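Local coordinates for protein galactitol-1-phosphate 5-dehydrogenase (Escherichia coli, PDB 4UEJ) that catalyses the zinc-dependent, NAD-linked oxidation of galactitol 1-phosphate to D-tagatose 6-phosphate, at residues A[84-89]-A[286-291]; A[149-154]-A[296-301]; A[98-103]-A[290-295]; A[38-43]-A[57-62]. One frame throughout, in Å; residues are numbered along the deposited sequence. Where two conformers were deposited one is given.

Contact 1 of 4, residues A[84-89]-A[286-291]; sequences VPLLPC and SWMNYS. With ZN (zinc ion), chain C.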
# COMPACT_ATOMS: atom_id res chain seq x y z
N VAL A 84 16.47 19.42 13.76
CA VAL A 84 15.35 19.04 12.91
C VAL A 84 15.84 19.28 11.49
O VAL A 84 15.87 20.42 11.04
CB VAL A 84 14.10 19.88 13.21
CG1 VAL A 84 12.92 19.44 12.34
CG2 VAL A 84 13.75 19.80 14.68
N PRO A 85 16.29 18.22 10.80
CA PRO A 85 17.15 18.48 9.64
C PRO A 85 16.42 18.93 8.38
O PRO A 85 17.06 19.55 7.53
CB PRO A 85 17.85 17.13 9.42
CG PRO A 85 16.91 16.10 10.04
CD PRO A 85 16.32 16.81 11.23
N LEU A 86 15.14 18.63 8.26
CA LEU A 86 14.35 19.04 7.09
C LEU A 86 13.97 20.50 7.20
O LEU A 86 13.52 20.94 8.26
CB LEU A 86 13.07 18.20 6.96
CG LEU A 86 12.10 18.73 5.89
CD1 LEU A 86 12.68 18.37 4.60
CD2 LEU A 86 10.71 18.17 6.02
N LEU A 87 14.13 21.25 6.12
CA LEU A 87 13.59 22.60 6.08
C LEU A 87 12.61 22.72 4.92
O LEU A 87 13.02 22.94 3.78
CB LEU A 87 14.70 23.65 5.95
CG LEU A 87 14.25 25.11 6.07
CD1 LEU A 87 13.76 25.42 7.48
CD2 LEU A 87 15.34 26.09 5.64
N PRO A 88 11.32 22.57 5.21
CA PRO A 88 10.31 22.81 4.18
C PRO A 88 10.20 24.30 3.86
O PRO A 88 10.71 25.14 4.62
CB PRO A 88 9.01 22.28 4.80
CG PRO A 88 9.25 22.24 6.25
CD PRO A 88 10.73 22.19 6.51
N CYS A 89 9.55 24.62 2.75
CA CYS A 89 9.40 26.01 2.33
C CYS A 89 8.27 26.71 3.09
O CYS A 89 8.27 27.94 3.22
CB CYS A 89 9.16 26.10 0.81
SG CYS A 89 7.45 25.81 0.26
N SER A 286 6.02 5.66 3.98
CA SER A 286 6.38 6.59 5.03
C SER A 286 7.62 7.33 4.57
O SER A 286 8.54 6.74 4.01
CB SER A 286 6.62 5.86 6.37
OG SER A 286 6.77 6.81 7.42
N TRP A 287 7.62 8.64 4.75
CA TRP A 287 8.75 9.41 4.26
C TRP A 287 9.09 10.43 5.29
O TRP A 287 8.25 11.23 5.71
CB TRP A 287 8.47 10.07 2.92
CG TRP A 287 9.70 10.68 2.30
CD1 TRP A 287 9.89 11.99 1.95
CD2 TRP A 287 10.92 10.00 1.98
NE1 TRP A 287 11.14 12.16 1.41
CE2 TRP A 287 11.80 10.96 1.43
CE3 TRP A 287 11.35 8.68 2.09
CZ2 TRP A 287 13.08 10.63 0.99
CZ3 TRP A 287 12.62 8.35 1.66
CH2 TRP A 287 13.47 9.33 1.12
N MET A 288 10.34 10.36 5.73
CA MET A 288 10.88 11.24 6.75
C MET A 288 10.12 11.12 8.06
O MET A 288 9.79 10.02 8.49
CB MET A 288 10.90 12.68 6.24
CG MET A 288 11.83 12.86 5.07
SD MET A 288 12.31 14.56 4.78
CE MET A 288 11.42 14.91 3.27
N ASN A 289 9.88 12.24 8.73
CA ASN A 289 9.41 12.16 10.10
C ASN A 289 8.77 13.41 10.66
O ASN A 289 9.09 13.84 11.77
CB ASN A 289 10.58 11.72 10.99
CG ASN A 289 11.95 12.29 10.55
OD1 ASN A 289 12.37 12.20 9.38
ND2 ASN A 289 12.67 12.84 11.51
N TYR A 290 7.85 14.00 9.91
CA TYR A 290 7.28 15.28 10.28
C TYR A 290 5.80 15.29 10.12
O TYR A 290 5.23 14.56 9.29
CB TYR A 290 7.89 16.41 9.44
CG TYR A 290 9.38 16.36 9.48
CD1 TYR A 290 10.07 16.87 10.57
CD2 TYR A 290 10.10 15.75 8.46
CE1 TYR A 290 11.43 16.79 10.64
CE2 TYR A 290 11.47 15.67 8.52
CZ TYR A 290 12.13 16.20 9.62
OH TYR A 290 13.50 16.13 9.71
N SER A 291 5.16 16.13 10.92
CA SER A 291 3.74 16.37 10.81
C SER A 291 3.43 17.73 11.41
O SER A 291 4.30 18.39 11.97
CB SER A 291 2.94 15.25 11.50
OG SER A 291 3.27 15.16 12.87
ZN ZN C . 6.78 23.60 0.69
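With CG of Tyr290 anti to its carbonyl carbon (chi1 -52°) and CG of Leu86 anti to its backbone N (chi1 171°), the phenol lies obliquely across the leucine side chain. Two parts of Leu86 touch the ring: CB is 3.4 Å from Tyr290 CE2, and CD2 reaches Tyr290 CD2 at 3.5 Å. The second methyl, CD1, takes the other partner and sits 3.8 Å from the sulfur SD of Met288, whose chain is bent at its last torsion and crosses the leucine at about a right angle. On the CE1 side of the phenol, CG1 of Val84, anti to its own backbone N, slides past at 3.5 Å from Tyr290 CE1. Pro85 meets the tip of the ring, its CD 3.3 Å from Tyr290 OH. The same hydroxyl receives a weak hydrogen bond from Leu86 N, at 3.3 Å and 150°. Asn289 contributes CG above one face of the phenol, near its rim. Pro85 also packs against Glu144 and lies close to His59, a ligand of the catalytic zinc, while Cys89 at the far end of 84-89 binds the structural zinc through SG at 2.4 Å. The contact is therefore largely apolar and buried: leucine, valine, proline and methionine fit round one phenol, and the weak bond to the hydroxyl can add little to that packing.

Contact 2 of 4, residues A[149-154]-A[296-301]; sequences GLHAFH and GQEWET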
# COMPACT_ATOMS: atom_id res chain seq x y z
N GLY A 149 10.45 5.95 13.15
CA GLY A 149 9.52 4.90 13.50
C GLY A 149 8.20 5.46 13.99
O GLY A 149 7.15 4.94 13.64
N LEU A 150 8.26 6.53 14.77
CA LEU A 150 7.05 7.14 15.29
C LEU A 150 6.19 7.68 14.15
O LEU A 150 4.97 7.62 14.23
CB LEU A 150 7.37 8.27 16.26
CG LEU A 150 7.95 7.81 17.60
CD1 LEU A 150 8.11 9.03 18.52
CD2 LEU A 150 7.02 6.81 18.25
N HIS A 151 6.84 8.21 13.12
CA HIS A 151 6.10 8.74 11.98
C HIS A 151 5.34 7.63 11.27
O HIS A 151 4.18 7.81 10.89
CB HIS A 151 7.03 9.43 10.99
CG HIS A 151 6.31 10.07 9.85
ND1 HIS A 151 5.43 11.12 10.02
CD2 HIS A 151 6.29 9.79 8.52
CE1 HIS A 151 4.91 11.46 8.85
NE2 HIS A 151 5.43 10.67 7.92
N ALA A 152 6.00 6.49 11.08
CA ALA A 152 5.33 5.33 10.49
C ALA A 152 4.15 4.86 11.34
O ALA A 152 3.08 4.59 10.79
CB ALA A 152 6.30 4.20 10.28
N PHE A 153 4.33 4.76 12.67
CA PHE A 153 3.19 4.43 13.55
C PHE A 153 2.04 5.43 13.40
O PHE A 153 0.86 5.06 13.38
CB PHE A 153 3.62 4.37 15.02
CG PHE A 153 4.57 3.25 15.34
CD1 PHE A 153 4.63 2.11 14.55
CD2 PHE A 153 5.42 3.34 16.44
CE1 PHE A 153 5.51 1.08 14.85
CE2 PHE A 153 6.30 2.30 16.74
CZ PHE A 153 6.36 1.18 15.94
N HIS A 154 2.39 6.71 13.31
CA HIS A 154 1.39 7.75 13.15
C HIS A 154 0.59 7.57 11.87
O HIS A 154 -0.64 7.69 11.87
CB HIS A 154 2.06 9.13 13.16
CG HIS A 154 1.10 10.26 12.99
ND1 HIS A 154 1.47 11.48 12.45
CD2 HIS A 154 -0.22 10.37 13.28
CE1 HIS A 154 0.42 12.28 12.42
NE2 HIS A 154 -0.61 11.64 12.92
N GLY A 296 6.17 18.37 14.54
CA GLY A 296 5.19 17.30 14.61
C GLY A 296 5.16 16.60 15.95
O GLY A 296 6.13 16.64 16.71
N GLN A 297 4.03 15.96 16.25
CA GLN A 297 3.89 15.28 17.52
C GLN A 297 4.95 14.20 17.71
O GLN A 297 5.30 13.88 18.85
CB GLN A 297 2.49 14.68 17.66
CG GLN A 297 2.24 13.45 16.81
CD GLN A 297 1.68 12.31 17.64
OE1 GLN A 297 1.81 12.30 18.87
NE2 GLN A 297 1.04 11.35 16.97
N GLU A 298 5.48 13.66 16.61
CA GLU A 298 6.52 12.63 16.70
C GLU A 298 7.70 13.10 17.56
O GLU A 298 8.27 12.33 18.34
CB GLU A 298 7.03 12.23 15.31
CG GLU A 298 6.01 11.52 14.40
CD GLU A 298 5.23 12.49 13.52
OE1 GLU A 298 5.01 13.64 13.95
OE2 GLU A 298 4.84 12.10 12.39
N TRP A 299 8.07 14.35 17.38
CA TRP A 299 9.22 14.93 18.08
C TRP A 299 8.95 15.08 19.58
O TRP A 299 9.79 14.71 20.40
CB TRP A 299 9.57 16.27 17.43
CG TRP A 299 10.15 16.01 16.08
CD1 TRP A 299 9.47 15.65 14.94
CD2 TRP A 299 11.54 16.01 15.73
NE1 TRP A 299 10.36 15.45 13.90
CE2 TRP A 299 11.64 15.67 14.37
CE3 TRP A 299 12.72 16.29 16.45
CZ2 TRP A 299 12.86 15.59 13.71
CZ3 TRP A 299 13.92 16.21 15.79
CH2 TRP A 299 13.99 15.86 14.43
N GLU A 300 7.78 15.60 19.94
CA GLU A 300 7.37 15.67 21.34
C GLU A 300 7.27 14.30 21.96
O GLU A 300 7.74 14.08 23.08
CB GLU A 300 6.02 16.38 21.50
CG GLU A 300 5.97 17.79 20.97
CD GLU A 300 4.74 18.52 21.46
OE1 GLU A 300 3.64 17.92 21.44
OE2 GLU A 300 4.87 19.70 21.87
N THR A 301 6.68 13.35 21.24
CA THR A 301 6.58 11.99 21.76
C THR A 301 7.96 11.37 22.01
O THR A 301 8.19 10.74 23.04
CB THR A 301 5.79 11.08 20.80
OG1 THR A 301 4.47 11.61 20.64
CG2 THR A 301 5.68 9.66 21.36
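Glu298 OE2 is gripped by two histidine N-H groups of helix 143-155, one strongly and one weakly. His151 ND1 gives it a short, nearly straight hydrogen bond (2.6 Å, 173°), with the oxygen lying in the imidazole plane. His154 ND1, one turn further on, adds a weak bond of 3.4 Å, its ring turned at 86° to the carboxylate. The bend at the second torsion of Glu298 carries the carboxylate to both rings and leaves OE1 to Ser291 OG, its hydrogen-bond partner. His151 NE2 bonds to Glu280 of the second subunit, so both nitrogens of this buried imidazole face carboxylates, which would favour its protonated form. Gln297 swings NE2 over one face of His154, 4.0 Å from CD2 of that ring. Below these polar groups, Leu150 CD1 packs on Thr301 CG2 at 3.8 Å and also touches the carbonyl O of Glu298. Thr301 OG1 bonds back to Gln297 O, one turn earlier in its own helix. The segments 149-154 and 297-301 approach to 9.4 Å between axes and are inclined at 124°; behind helix 143-155, Leu150 and Phe153 lie on helix 171-182, and Phe153 also rests on strand 231-235 of the Rossmann sheet.

Contact 3 of 4, residues A[98-103]-A[290-295]; sequences GFYSQC and YSSPWP. With ZN (zinc ion), chain C.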
# COMPACT_ATOMS: atom_id res chain seq x y z
N GLY A 98 0.34 20.39 5.53
CA GLY A 98 1.10 19.64 6.52
C GLY A 98 1.87 18.49 5.91
O GLY A 98 2.40 17.64 6.62
N PHE A 99 1.92 18.46 4.58
CA PHE A 99 2.68 17.44 3.86
C PHE A 99 4.12 17.90 3.63
O PHE A 99 4.53 18.10 2.49
CB PHE A 99 2.01 17.14 2.52
CG PHE A 99 0.59 16.64 2.64
CD1 PHE A 99 0.14 16.07 3.83
CD2 PHE A 99 -0.27 16.71 1.57
CE1 PHE A 99 -1.15 15.60 3.94
CE2 PHE A 99 -1.56 16.23 1.67
CZ PHE A 99 -2.01 15.68 2.85
N TYR A 100 4.88 18.04 4.71
CA TYR A 100 6.18 18.72 4.63
C TYR A 100 7.19 17.91 3.86
O TYR A 100 8.05 18.45 3.16
CB TYR A 100 6.71 19.00 6.02
CG TYR A 100 5.78 19.85 6.85
CD1 TYR A 100 5.53 21.17 6.52
CD2 TYR A 100 5.15 19.32 7.98
CE1 TYR A 100 4.68 21.95 7.27
CE2 TYR A 100 4.30 20.09 8.74
CZ TYR A 100 4.06 21.40 8.38
OH TYR A 100 3.21 22.18 9.14
N SER A 101 7.07 16.59 3.99
CA SER A 101 8.01 15.70 3.34
C SER A 101 7.72 15.57 1.84
O SER A 101 8.49 14.95 1.11
CB SER A 101 7.98 14.34 4.03
OG SER A 101 8.30 14.52 5.40
N GLN A 102 6.63 16.19 1.39
CA GLN A 102 6.35 16.28 -0.04
C GLN A 102 6.59 17.68 -0.58
O GLN A 102 6.23 17.99 -1.72
CB GLN A 102 4.90 15.85 -0.34
CG GLN A 102 4.67 14.34 -0.22
CD GLN A 102 4.54 13.88 1.21
OE1 GLN A 102 3.82 14.49 2.00
NE2 GLN A 102 5.25 12.81 1.57
N CYS A 103 7.21 18.54 0.23
CA CYS A 103 7.60 19.85 -0.26
C CYS A 103 8.56 19.67 -1.44
O CYS A 103 9.48 18.86 -1.38
CB CYS A 103 8.27 20.67 0.85
SG CYS A 103 8.82 22.27 0.29
N TYR A 290 7.85 14.00 9.91
CA TYR A 290 7.28 15.28 10.28
C TYR A 290 5.80 15.29 10.12
O TYR A 290 5.23 14.56 9.29
CB TYR A 290 7.89 16.41 9.44
CG TYR A 290 9.38 16.36 9.48
CD1 TYR A 290 10.07 16.87 10.57
CD2 TYR A 290 10.10 15.75 8.46
CE1 TYR A 290 11.43 16.79 10.64
CE2 TYR A 290 11.47 15.67 8.52
CZ TYR A 290 12.13 16.20 9.62
OH TYR A 290 13.50 16.13 9.71
N SER A 291 5.16 16.13 10.92
CA SER A 291 3.74 16.37 10.81
C SER A 291 3.43 17.73 11.41
O SER A 291 4.30 18.39 11.97
CB SER A 291 2.94 15.25 11.50
OG SER A 291 3.27 15.16 12.87
N SER A 292 2.18 18.14 11.29
CA SER A 292 1.76 19.45 11.78
C SER A 292 1.16 19.33 13.19
O SER A 292 0.46 18.37 13.48
CB SER A 292 0.75 20.07 10.82
OG SER A 292 0.17 21.23 11.38
N PRO A 293 1.44 20.32 14.06
CA PRO A 293 2.28 21.49 13.79
C PRO A 293 3.77 21.18 13.83
O PRO A 293 4.21 20.38 14.65
CB PRO A 293 1.90 22.46 14.90
CG PRO A 293 1.53 21.57 16.04
CD PRO A 293 0.91 20.35 15.43
N TRP A 294 4.52 21.82 12.93
CA TRP A 294 5.97 21.62 12.79
C TRP A 294 6.73 21.66 14.12
O TRP A 294 6.52 22.56 14.91
CB TRP A 294 6.54 22.70 11.85
CG TRP A 294 7.99 22.54 11.59
CD1 TRP A 294 9.02 23.23 12.18
CD2 TRP A 294 8.60 21.62 10.67
NE1 TRP A 294 10.22 22.80 11.68
CE2 TRP A 294 10.00 21.81 10.75
CE3 TRP A 294 8.10 20.66 9.78
CZ2 TRP A 294 10.89 21.08 9.98
CZ3 TRP A 294 8.98 19.93 9.02
CH2 TRP A 294 10.37 20.14 9.13
N PRO A 295 7.64 20.69 14.35
CA PRO A 295 8.01 19.57 13.47
C PRO A 295 7.10 18.35 13.59
O PRO A 295 7.25 17.40 12.82
CB PRO A 295 9.42 19.21 13.94
CG PRO A 295 9.38 19.52 15.41
CD PRO A 295 8.53 20.76 15.52
ZN ZN C . 6.78 23.60 0.69
O HOH W 1 0.66 17.03 9.32
O HOH W 2 3.23 23.66 11.21
O HOH W 3 5.29 15.61 6.71
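Gly98 closes helix 93-96 with a Schellman motif, with positive phi, and its CA lies 4.3 Å from Ser292 CB. A water joins the two backbones here, giving a hydrogen bond to Gly98 O and accepting one from Ser292 N at 2.7 Å. Phe99, the centre of an inverse gamma turn, points the other way, and its ring stacks on His253 of the second subunit. Tyr100 then carries most of the contact. Its CG lies anti to the carbonyl carbon, which sends the phenol toward 290-295, where Trp294 presents its six-membered ring edge-on to one face of it. This T-shaped pair has centroids 5.1 Å apart and planes at 76°, with Tyr100 CD2 and Trp294 CE3 in contact at 3.7 Å. CA of Gly98 covers the opposite face near the rim, and Ser291 O approaches the ring edge. At its tip, Tyr100 OH is 2.5 Å from a second water, which accepts from Trp294 N at 2.8 Å. The indole reaches this place in a segment with cis peptides before Pro293 and Pro295; its NE1 is bonded to Lys126 O, and its CH2 lies over a face of Tyr290. Ser101 comes next, OG at the edge of the Tyr290 ring, 3.8 Å from CD2, while its N gives a weak bond to a third water that donates to Tyr290 O. Cys103 ends the segment with SG 2.5 Å from zinc, completing with Cys89, Cys92 and Cys95 the four-cysteine structural zinc site found in many zinc-containing alcohol dehydrogenases.

Contact 4 of 4, residues A[38-43]-A[57-62]; sequences CGSDLP and LGHEFS. With ZN (zinc ion), chain D.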
# COMPACT_ATOMS: atom_id res chain seq x y z
N CYS A 38 23.76 7.66 10.22
CA CYS A 38 22.55 6.96 9.79
C CYS A 38 22.86 5.87 8.76
O CYS A 38 23.81 5.99 7.99
CB CYS A 38 21.53 7.96 9.22
SG CYS A 38 19.87 7.32 8.81
N GLY A 39 22.07 4.80 8.74
CA GLY A 39 22.18 3.80 7.69
C GLY A 39 22.11 4.41 6.30
O GLY A 39 22.79 3.96 5.38
N SER A 40 21.30 5.46 6.16
CA SER A 40 21.12 6.14 4.88
C SER A 40 22.38 6.88 4.44
O SER A 40 22.51 7.26 3.28
CB SER A 40 19.95 7.12 4.96
OG SER A 40 20.21 8.12 5.93
N ASP A 41 23.31 7.08 5.37
CA ASP A 41 24.56 7.77 5.07
C ASP A 41 25.54 6.86 4.33
O ASP A 41 26.39 7.34 3.58
CB ASP A 41 25.21 8.30 6.36
CG ASP A 41 24.50 9.53 6.92
OD1 ASP A 41 24.00 10.34 6.11
OD2 ASP A 41 24.45 9.69 8.16
N LEU A 42 25.42 5.56 4.53
CA LEU A 42 26.35 4.60 3.93
C LEU A 42 26.38 4.68 2.39
O LEU A 42 27.46 4.72 1.81
CB LEU A 42 26.03 3.17 4.40
CG LEU A 42 26.72 2.69 5.68
CD1 LEU A 42 26.52 3.67 6.82
CD2 LEU A 42 26.22 1.31 6.08
N PRO A 43 25.20 4.72 1.73
CA PRO A 43 25.24 4.94 0.28
C PRO A 43 25.85 6.29 -0.12
O PRO A 43 26.44 6.40 -1.20
CB PRO A 43 23.77 4.88 -0.13
CG PRO A 43 23.10 4.10 0.93
CD PRO A 43 23.83 4.43 2.20
N LEU A 57 28.24 15.25 6.03
CA LEU A 57 26.96 14.64 6.36
C LEU A 57 26.59 14.87 7.83
O LEU A 57 27.27 15.60 8.56
CB LEU A 57 27.00 13.14 6.05
CG LEU A 57 27.31 12.76 4.60
CD1 LEU A 57 27.48 11.24 4.44
CD2 LEU A 57 26.23 13.28 3.67
N GLY A 58 25.51 14.24 8.26
CA GLY A 58 25.10 14.29 9.66
C GLY A 58 23.75 14.97 9.89
O GLY A 58 23.68 16.21 9.89
N HIS A 59 22.70 14.18 10.11
CA HIS A 59 21.39 14.75 10.38
C HIS A 59 20.75 14.22 11.66
O HIS A 59 19.54 14.38 11.89
CB HIS A 59 20.44 14.52 9.20
CG HIS A 59 20.21 13.08 8.86
ND1 HIS A 59 21.06 12.36 8.05
CD2 HIS A 59 19.21 12.23 9.20
CE1 HIS A 59 20.60 11.13 7.91
NE2 HIS A 59 19.48 11.03 8.60
N GLU A 60 21.57 13.60 12.50
CA GLU A 60 21.12 12.99 13.75
C GLU A 60 22.01 13.53 14.83
O GLU A 60 22.96 12.85 15.24
CB GLU A 60 21.23 11.46 13.71
CG GLU A 60 20.47 10.76 12.60
CD GLU A 60 20.71 9.25 12.62
OE1 GLU A 60 21.69 8.82 13.26
OE2 GLU A 60 19.90 8.50 12.03
N PHE A 61 21.76 14.75 15.29
CA PHE A 61 22.69 15.32 16.25
C PHE A 61 22.06 16.26 17.25
O PHE A 61 20.94 16.74 17.08
CB PHE A 61 23.85 16.03 15.52
CG PHE A 61 23.46 17.22 14.67
CD1 PHE A 61 23.17 17.05 13.32
CD2 PHE A 61 23.47 18.50 15.18
CE1 PHE A 61 22.85 18.14 12.52
CE2 PHE A 61 23.15 19.61 14.38
CZ PHE A 61 22.87 19.43 13.05
N SER A 62 22.81 16.50 18.33
CA SER A 62 22.41 17.42 19.38
C SER A 62 23.59 18.28 19.79
O SER A 62 24.73 18.00 19.45
CB SER A 62 21.88 16.66 20.59
OG SER A 62 22.87 15.79 21.10
ZN ZN D . 18.18 9.41 8.84
O HOH W 4 23.33 11.33 10.02
O HOH W 5 23.44 12.87 6.82
O HOH W 6 17.76 9.06 10.77
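The catalytic zinc site of the alcohol dehydrogenase fold is assembled here from the turn before helix 41-46 and the residues leading into strand 60-68. His59 binds the metal through NE2 at 2.1 Å, and Cys38 SG stands 2.7 Å from the zinc, long for a thiolate ligand. A water is also bound to the metal; it gives a hydrogen bond of 2.5 Å to Glu60 OE2, whose extended chain brings that oxygen beside Cys38 CB. The other oxygen, Glu60 OE1, is salt-bridged to Lys341. Cys38 and Asp41 form a capping box in which Cys38 N donates to Asp41 OD2 at 3.0 Å, while Cys38 SG caps the turn by accepting from Ser40 N. Asp41 OD1, salt-bridged to Arg44, lies in the plane of the His59 ring and is linked to ND1 through a single bound water; its charge, partly offset by Arg44, may make the histidine a somewhat better donor to zinc. Leu57 CD1 packs beside that carboxylate. Zinc on NE2 and the water on ND1 together hold the His59 ring: this water accepts from His59 ND1 at 2.7 Å and from Gly58 N, and donates to Asp41 OD1.

From the N terminus, contact 4 comes first and closes a short loop between helix 41-46 and strand 60-68, entirely before the others open. Contacts 1 and 3 then start from neighbouring parts of the zinc-binding lobe, at 84-89 and 98-103, and run nearly 200 residues on to the same loop after strand 282-285, where they share Tyr290 and Ser291. Contact 2 starts later, from helix 143-155, and ends later, on helix 297-307, so it crosses both; the Ser291 OG to Glu298 OE1 hydrogen bond connects it to them. Contacts 1 and 3 tie the GroES-like domain to the loop after the Rossmann edge strand, contact 2 joins two helices, and Pro85 packs against His59 of contact 4.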